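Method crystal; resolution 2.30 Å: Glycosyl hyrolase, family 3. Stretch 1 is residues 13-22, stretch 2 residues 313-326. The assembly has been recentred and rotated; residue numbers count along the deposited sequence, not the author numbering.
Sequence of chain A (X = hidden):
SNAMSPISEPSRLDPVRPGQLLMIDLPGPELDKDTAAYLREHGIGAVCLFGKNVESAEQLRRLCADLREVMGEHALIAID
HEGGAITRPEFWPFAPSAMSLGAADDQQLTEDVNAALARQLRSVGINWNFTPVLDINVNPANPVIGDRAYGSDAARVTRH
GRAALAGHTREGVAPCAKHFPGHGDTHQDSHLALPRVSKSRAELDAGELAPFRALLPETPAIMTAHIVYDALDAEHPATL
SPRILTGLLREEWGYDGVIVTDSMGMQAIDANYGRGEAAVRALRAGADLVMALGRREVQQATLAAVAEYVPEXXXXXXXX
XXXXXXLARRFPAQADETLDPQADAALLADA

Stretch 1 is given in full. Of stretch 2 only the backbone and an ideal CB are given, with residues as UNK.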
ATOM      1  N   LEU A  13      27.634   8.275  -2.732  1.00 51.70           N
ATOM      2  CA  LEU A  13      27.275   8.955  -3.965  1.00 50.21           C
ATOM      3  C   LEU A  13      25.785   9.154  -4.137  1.00 48.93           C
ATOM      4  O   LEU A  13      25.365   9.884  -5.018  1.00 49.24           O
ATOM      5  CB  LEU A  13      27.820   8.193  -5.172  1.00 50.02           C
ATOM      6  CG  LEU A  13      29.333   8.064  -5.134  1.00 50.66           C
ATOM      7  CD1 LEU A  13      29.817   7.276  -6.335  1.00 52.80           C
ATOM      8  CD2 LEU A  13      29.965   9.430  -5.073  1.00 49.95           C
ATOM      9  N   ASP A  14      24.983   8.520  -3.297  1.00 47.17           N
ATOM     10  CA  ASP A  14      23.559   8.442  -3.567  1.00 46.23           C
ATOM     11  C   ASP A  14      22.785   8.461  -2.241  1.00 44.99           C
ATOM     12  O   ASP A  14      22.047   7.524  -1.936  1.00 44.61           O
ATOM     13  CB  ASP A  14      23.283   7.171  -4.387  1.00 46.25           C
ATOM     14  CG  ASP A  14      21.914   7.165  -5.033  1.00 48.25           C
ATOM     15  OD1 ASP A  14      21.274   8.242  -5.138  1.00 51.70           O
ATOM     16  OD2 ASP A  14      21.479   6.066  -5.453  1.00 49.62           O
ATOM     17  N   PRO A  15      22.983   9.522  -1.427  1.00 43.98           N
ATOM     18  CA  PRO A  15      22.290   9.550  -0.135  1.00 42.72           C
ATOM     19  C   PRO A  15      20.773   9.550  -0.309  1.00 40.87           C
ATOM     20  O   PRO A  15      20.264   9.994  -1.336  1.00 40.33           O
ATOM     21  CB  PRO A  15      22.784  10.842   0.532  1.00 43.09           C
ATOM     22  CG  PRO A  15      23.511  11.601  -0.525  1.00 44.26           C
ATOM     23  CD  PRO A  15      23.863  10.689  -1.642  1.00 43.80           C
ATOM     24  N   VAL A  16      20.061   8.997   0.666  1.00 39.45           N
ATOM     25  CA  VAL A  16      18.610   8.899   0.585  1.00 37.82           C
ATOM     26  C   VAL A  16      18.003  10.290   0.683  1.00 37.34           C
ATOM     27  O   VAL A  16      18.385  11.069   1.540  1.00 37.99           O
ATOM     28  CB  VAL A  16      18.041   8.009   1.695  1.00 37.84           C
ATOM     29  CG1 VAL A  16      16.505   7.950   1.612  1.00 36.54           C
ATOM     30  CG2 VAL A  16      18.640   6.603   1.605  1.00 37.46           C
ATOM     31  N   ARG A  17      17.071  10.605  -0.198  1.00 36.23           N
ATOM     32  CA  ARG A  17      16.352  11.864  -0.103  1.00 35.37           C
ATOM     33  C   ARG A  17      14.961  11.636   0.472  1.00 34.48           C
ATOM     34  O   ARG A  17      14.384  10.576   0.282  1.00 34.21           O
ATOM     35  CB  ARG A  17      16.255  12.505  -1.467  1.00 35.42           C
ATOM     36  CG  ARG A  17      17.620  12.740  -2.090  1.00 36.95           C
ATOM     37  CD  ARG A  17      17.461  13.289  -3.474  1.00 38.86           C
ATOM     38  NE  ARG A  17      16.917  14.640  -3.401  1.00 41.26           N
ATOM     39  CZ  ARG A  17      16.493  15.335  -4.452  1.00 41.82           C
ATOM     40  NH1 ARG A  17      16.547  14.783  -5.678  1.00 39.86           N
ATOM     41  NH2 ARG A  17      16.021  16.576  -4.261  1.00 40.83           N
ATOM     42  N   PRO A  18      14.411  12.648   1.167  1.00 33.91           N
ATOM     43  CA  PRO A  18      13.081  12.470   1.767  1.00 33.18           C
ATOM     44  C   PRO A  18      12.027  12.098   0.734  1.00 32.46           C
ATOM     45  O   PRO A  18      11.174  11.298   1.029  1.00 31.45           O
ATOM     46  CB  PRO A  18      12.766  13.838   2.395  1.00 33.39           C
ATOM     47  CG  PRO A  18      13.842  14.779   1.915  1.00 33.48           C
ATOM     48  CD  PRO A  18      15.017  13.956   1.486  1.00 33.56           C
ATOM     49  N   GLY A  19      12.098  12.655  -0.475  1.00 32.15           N
ATOM     50  CA  GLY A  19      11.104  12.324  -1.510  1.00 32.14           C
ATOM     51  C   GLY A  19      11.110  10.870  -1.957  1.00 32.28           C
ATOM     52  O   GLY A  19      10.127  10.387  -2.510  1.00 33.39           O
ATOM     53  N   GLN A  20      12.214  10.165  -1.728  1.00 31.77           N
ATOM     54  CA  GLN A  20      12.330   8.762  -2.128  1.00 30.63           C
ATOM     55  C   GLN A  20      11.560   7.819  -1.194  1.00 31.29           C
ATOM     56  O   GLN A  20      11.458   6.610  -1.453  1.00 30.95           O
ATOM     57  CB  GLN A  20      13.804   8.382  -2.217  1.00 30.78           C
ATOM     58  CG  GLN A  20      14.539   9.165  -3.335  1.00 29.85           C
ATOM     59  CD  GLN A  20      16.052   8.998  -3.335  1.00 31.37           C
ATOM     60  OE1 GLN A  20      16.682   8.754  -2.283  1.00 29.60           O
ATOM     61  NE2 GLN A  20      16.659   9.166  -4.531  1.00 30.82           N
ATOM     62  N   LEU A  21      10.992   8.380  -0.124  1.00 31.42           N
ATOM     63  CA  LEU A  21      10.222   7.585   0.846  1.00 31.64           C
ATOM     64  C   LEU A  21       8.730   7.916   0.804  1.00 31.15           C
ATOM     65  O   LEU A  21       7.971   7.465   1.654  1.00 30.99           O
ATOM     66  CB  LEU A  21      10.782   7.785   2.266  1.00 32.07           C
ATOM     67  CG  LEU A  21      12.289   7.526   2.437  1.00 32.62           C
ATOM     68  CD1 LEU A  21      12.795   8.035   3.816  1.00 32.08           C
ATOM     69  CD2 LEU A  21      12.641   6.049   2.205  1.00 31.47           C
ATOM     70  N   LEU A  22       8.315   8.710  -0.185  1.00 31.09           N
ATOM     71  CA  LEU A  22       6.912   9.110  -0.292  1.00 31.01           C
ATOM     72  C   LEU A  22       6.259   8.633  -1.574  1.00 30.64           C
ATOM     73  O   LEU A  22       6.905   8.546  -2.629  1.00 31.04           O
ATOM     74  CB  LEU A  22       6.748  10.629  -0.220  1.00 30.83           C
ATOM     75  CG  LEU A  22       7.345  11.465   0.903  1.00 32.85           C
ATOM     76  CD1 LEU A  22       6.831  12.915   0.745  1.00 33.39           C
ATOM     77  CD2 LEU A  22       6.974  10.912   2.280  1.00 32.68           C
ATOM     78  N   UNK A 313      19.142   9.244  10.263  1.00 42.71           N
ATOM     79  CA  UNK A 313      18.697   7.858  10.212  1.00 42.30           C
ATOM     80  C   UNK A 313      19.087   7.179   8.890  1.00 41.92           C
ATOM     81  O   UNK A 313      18.330   6.349   8.340  1.00 41.57           O
ATOM     82  CB  UNK A 313      17.181   7.792  10.407  1.00 42.30           C
ATOM     83  N   UNK A 314      20.269   7.531   8.402  1.00 41.54           N
ATOM     84  CA  UNK A 314      20.698   7.183   7.050  1.00 42.26           C
ATOM     85  C   UNK A 314      20.735   5.682   6.748  1.00 41.81           C
ATOM     86  O   UNK A 314      20.297   5.280   5.685  1.00 41.98           O
ATOM     87  CB  UNK A 314      22.089   7.770   6.805  1.00 42.26           C
ATOM     88  N   UNK A 315      21.244   4.858   7.658  1.00 41.33           N
ATOM     89  CA  UNK A 315      21.316   3.422   7.406  1.00 41.52           C
ATOM     90  C   UNK A 315      19.913   2.809   7.342  1.00 41.17           C
ATOM     91  O   UNK A 315      19.613   1.999   6.457  1.00 41.56           O
ATOM     92  CB  UNK A 315      22.147   2.733   8.491  1.00 41.52           C
ATOM     93  N   UNK A 316      19.050   3.215   8.272  1.00 40.15           N
ATOM     94  CA  UNK A 316      17.685   2.734   8.298  1.00 38.87           C
ATOM     95  C   UNK A 316      16.945   3.124   7.012  1.00 37.90           C
ATOM     96  O   UNK A 316      16.288   2.271   6.389  1.00 38.39           O
ATOM     97  CB  UNK A 316      16.955   3.284   9.525  1.00 38.87           C
ATOM     98  N   UNK A 317      17.060   4.382   6.584  1.00 36.31           N
ATOM     99  CA  UNK A 317      16.327   4.786   5.379  1.00 35.66           C
ATOM    100  C   UNK A 317      16.929   4.208   4.082  1.00 35.67           C
ATOM    101  O   UNK A 317      16.215   4.024   3.080  1.00 34.96           O
ATOM    102  CB  UNK A 317      16.296   6.313   5.290  1.00 35.66           C
ATOM    103  N   UNK A 318      18.226   3.907   4.116  1.00 35.75           N
ATOM    104  CA  UNK A 318      18.881   3.225   2.997  1.00 36.16           C
ATOM    105  C   UNK A 318      18.244   1.854   2.783  1.00 36.21           C
ATOM    106  O   UNK A 318      17.942   1.468   1.650  1.00 36.81           O
ATOM    107  CB  UNK A 318      20.383   3.084   3.250  1.00 36.16           C
ATOM    108  N   UNK A 319      18.014   1.143   3.883  1.00 36.29           N
ATOM    109  CA  UNK A 319      17.357  -0.164   3.858  1.00 36.63           C
ATOM    110  C   UNK A 319      15.925  -0.031   3.282  1.00 36.02           C
ATOM    111  O   UNK A 319      15.514  -0.820   2.433  1.00 37.05           O
ATOM    112  CB  UNK A 319      17.318  -0.765   5.265  1.00 36.63           C
ATOM    113  N   UNK A 320      15.182   0.972   3.727  1.00 34.60           N
ATOM    114  CA  UNK A 320      13.832   1.192   3.210  1.00 33.88           C
ATOM    115  C   UNK A 320      13.872   1.473   1.707  1.00 33.67           C
ATOM    116  O   UNK A 320      13.115   0.878   0.950  1.00 33.80           O
ATOM    117  CB  UNK A 320      13.157   2.350   3.949  1.00 33.88           C
ATOM    118  N   UNK A 321      14.774   2.344   1.272  1.00 33.36           N
ATOM    119  CA  UNK A 321      14.857   2.674  -0.155  1.00 33.53           C
ATOM    120  C   UNK A 321      15.226   1.465  -1.028  1.00 33.85           C
ATOM    121  O   UNK A 321      14.689   1.305  -2.124  1.00 33.82           O
ATOM    122  CB  UNK A 321      15.885   3.787  -0.366  1.00 33.53           C
ATOM    123  N   UNK A 322      16.158   0.639  -0.547  1.00 34.48           N
ATOM    124  CA  UNK A 322      16.542  -0.572  -1.242  1.00 35.49           C
ATOM    125  C   UNK A 322      15.386  -1.572  -1.415  1.00 35.13           C
ATOM    126  O   UNK A 322      15.310  -2.236  -2.437  1.00 35.77           O
ATOM    127  CB  UNK A 322      17.693  -1.241  -0.487  1.00 35.49           C
ATOM    128  N   UNK A 323      14.495  -1.689  -0.433  1.00 34.37           N
ATOM    129  CA  UNK A 323      13.292  -2.503  -0.608  1.00 34.20           C
ATOM    130  C   UNK A 323      12.430  -1.982  -1.762  1.00 33.81           C
ATOM    131  O   UNK A 323      11.889  -2.773  -2.559  1.00 33.20           O
ATOM    132  CB  UNK A 323      12.477  -2.526   0.687  1.00 34.20           C
ATOM    133  N   UNK A 324      12.340  -0.658  -1.859  1.00 33.34           N
ATOM    134  CA  UNK A 324      11.553  -0.016  -2.898  1.00 33.77           C
ATOM    135  C   UNK A 324      12.217  -0.215  -4.246  1.00 35.45           C
ATOM    136  O   UNK A 324      11.567  -0.441  -5.251  1.00 34.84           O
ATOM    137  CB  UNK A 324      11.372   1.474  -2.603  1.00 33.77           C
ATOM    138  N   UNK A 325      13.538  -0.140  -4.246  1.00 35.17           N
ATOM    139  CA  UNK A 325      14.291  -0.289  -5.452  1.00 37.39           C
ATOM    140  C   UNK A 325      14.296  -1.738  -5.931  1.00 37.54           C
ATOM    141  O   UNK A 325      14.169  -1.988  -7.122  1.00 37.09           O
ATOM    142  CB  UNK A 325      15.720   0.213  -5.239  1.00 37.39           C
ATOM    143  N   UNK A 326      14.363  -2.685  -5.001  1.00 37.78           N
ATOM    144  CA  UNK A 326      14.333  -4.099  -5.354  1.00 38.21           C
ATOM    145  C   UNK A 326      12.997  -4.448  -6.007  1.00 37.98           C
ATOM    146  O   UNK A 326      12.966  -5.209  -6.975  1.00 37.93           O
ATOM    147  CB  UNK A 326      14.570  -4.969  -4.118  1.00 38.21           C
TER

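Position 313 precedes a helix, and its ideal CB has nothing of stretch 1 within 5.5 Å. A small polar residue would suit such a site; it is N313, at the N-cap position, although its side chain makes no capping bond.

At 314 CA-to-CB points sideways, so a short side chain would not arrive. Stretch 1 offers the backbone N of V16, and a long side chain ending in an acceptor could meet it. The residue is Q314, which folds back with chi1 at -90° and chi2 at -59° to place OE1 3.3 Å from V16 N, a weak hydrogen bond. Positions 315 and 316 have no neighbour in stretch 1; both are alanine.

Position 317 points toward stretch 1, its ideal CB 4.0 Å from V16 CG1 and 4.2 Å from L21 CD1. Apolar surface on two residues favours a compact aliphatic side chain. V317 divides its branches between them: CG2 lies 3.7 Å from V16 CB, and CG1 3.8 Å from L21 CD1.

At 318 the backbone passes close to V16, and the ideal CB is 4.3 Å from V16 CG2. A small residue fits easily, and A318 brings its CA to 3.7 Å from V16 CG2. Position 319 points away, leaving the choice wide; T319 turns its OG1 back to A315 O at 3.1 Å.

Position 320 points toward L21, but beyond CB a long chain could turn aside. K320 does so: its CB stays 4.1 Å from L21 CD2, while its end leads away to a partner elsewhere in the structure.

Position 321 also points toward stretch 1. Beyond the methyls of V16 lie the carbonyls of D14 and P15 and the side-chain oxygen of Q20, a group of acceptors that calls for a long donor, lysine or arginine. R321 extends with chi1 and chi2 both t. Its NH2 donates to D14 O (2.8 Å), and its NH1 to D14 O (3.0 Å), to Q20 OE1 (2.9 Å) and weakly to P15 O (3.2 Å). V16 CG2 covers one guanidinium face. Q20 OE1 also accepts from R17 N at 2.8 Å.

Beyond reach, 322 and 323 could be polar: E322 and R323. Position 324 points toward Q20, where a medium apolar chain could pack; L324 CD1 comes 3.4 Å from Q20 O.

From 325 the carboxylate of D14 invites a long basic residue. R325 forms a salt bridge, with NH2 2.6 Å from D14 OD2. Position 326 is remote: A326.

Stretch 2, residues 313-326: NQAAVATKRERLRA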
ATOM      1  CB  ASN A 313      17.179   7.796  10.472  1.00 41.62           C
ATOM      2  CG  ASN A 313      16.809   8.205  11.907  1.00 42.95           C
ATOM      3  OD1 ASN A 313      16.862   7.385  12.828  1.00 46.11           O
ATOM      4  ND2 ASN A 313      16.441   9.475  12.098  1.00 39.71           N
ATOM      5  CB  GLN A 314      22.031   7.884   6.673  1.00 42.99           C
ATOM      6  CG  GLN A 314      21.875   9.325   5.983  1.00 46.32           C
ATOM      7  CD  GLN A 314      21.054   9.334   4.633  1.00 51.24           C
ATOM      8  OE1 GLN A 314      21.261   8.491   3.733  1.00 54.89           O
ATOM      9  NE2 GLN A 314      20.135  10.293   4.503  1.00 51.13           N
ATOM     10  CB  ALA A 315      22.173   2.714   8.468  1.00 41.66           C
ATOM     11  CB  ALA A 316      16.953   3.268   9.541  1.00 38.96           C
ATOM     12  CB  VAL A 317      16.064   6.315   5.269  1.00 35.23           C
ATOM     13  CG1 VAL A 317      15.185   6.790   6.434  1.00 35.04           C
ATOM     14  CG2 VAL A 317      17.365   7.097   5.187  1.00 34.44           C
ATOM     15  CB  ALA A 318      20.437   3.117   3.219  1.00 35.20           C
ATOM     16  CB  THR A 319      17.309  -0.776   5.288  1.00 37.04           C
ATOM     17  OG1 THR A 319      18.641  -0.908   5.797  1.00 37.72           O
ATOM     18  CG2 THR A 319      16.630  -2.152   5.291  1.00 37.50           C
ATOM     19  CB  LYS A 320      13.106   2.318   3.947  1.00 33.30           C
ATOM     20  CG  LYS A 320      12.970   2.124   5.467  1.00 32.97           C
ATOM     21  CD  LYS A 320      12.481   3.470   6.107  1.00 32.59           C
ATOM     22  CE  LYS A 320      12.483   3.424   7.622  1.00 31.74           C
ATOM     23  NZ  LYS A 320      11.609   2.305   8.109  1.00 33.35           N
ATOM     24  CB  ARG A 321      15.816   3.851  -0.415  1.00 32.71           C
ATOM     25  CG  ARG A 321      15.772   4.329  -1.868  1.00 33.18           C
ATOM     26  CD  ARG A 321      16.728   5.505  -2.156  1.00 33.51           C
ATOM     27  NE  ARG A 321      18.112   5.068  -2.003  1.00 34.74           N
ATOM     28  CZ  ARG A 321      19.189   5.844  -2.103  1.00 35.25           C
ATOM     29  NH1 ARG A 321      19.086   7.151  -2.362  1.00 33.72           N
ATOM     30  NH2 ARG A 321      20.389   5.291  -1.956  1.00 35.74           N
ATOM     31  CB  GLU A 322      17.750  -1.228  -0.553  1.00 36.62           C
ATOM     32  CG  GLU A 322      18.170  -2.634  -1.120  1.00 41.79           C
ATOM     33  CD  GLU A 322      18.416  -2.673  -2.666  1.00 49.60           C
ATOM     34  OE1 GLU A 322      18.797  -1.622  -3.264  1.00 52.82           O
ATOM     35  OE2 GLU A 322      18.243  -3.770  -3.275  1.00 50.99           O
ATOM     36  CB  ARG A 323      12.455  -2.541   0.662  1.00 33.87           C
ATOM     37  CG  ARG A 323      13.083  -3.393   1.739  1.00 35.72           C
ATOM     38  CD  ARG A 323      12.073  -3.712   2.827  1.00 39.21           C
ATOM     39  NE  ARG A 323      12.706  -4.416   3.942  1.00 41.99           N
ATOM     40  CZ  ARG A 323      13.103  -3.840   5.073  1.00 41.40           C
ATOM     41  NH1 ARG A 323      12.935  -2.529   5.275  1.00 39.80           N
ATOM     42  NH2 ARG A 323      13.672  -4.590   6.004  1.00 41.66           N
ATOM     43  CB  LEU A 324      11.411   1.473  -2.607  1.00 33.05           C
ATOM     44  CG  LEU A 324      10.634   1.831  -1.332  1.00 31.20           C
ATOM     45  CD1 LEU A 324      10.580   3.365  -1.088  1.00 29.08           C
ATOM     46  CD2 LEU A 324       9.241   1.240  -1.372  1.00 29.15           C
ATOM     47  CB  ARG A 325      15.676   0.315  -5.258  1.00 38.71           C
ATOM     48  CG  ARG A 325      15.748   1.670  -5.943  1.00 41.71           C
ATOM     49  CD  ARG A 325      16.126   2.861  -5.132  1.00 43.91           C
ATOM     50  NE  ARG A 325      17.520   3.173  -5.239  1.00 49.68           N
ATOM     51  CZ  ARG A 325      18.056   4.399  -5.352  1.00 51.57           C
ATOM     52  NH1 ARG A 325      17.328   5.511  -5.440  1.00 52.68           N
ATOM     53  NH2 ARG A 325      19.356   4.502  -5.406  1.00 49.83           N
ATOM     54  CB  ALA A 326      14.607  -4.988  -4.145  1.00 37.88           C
TER
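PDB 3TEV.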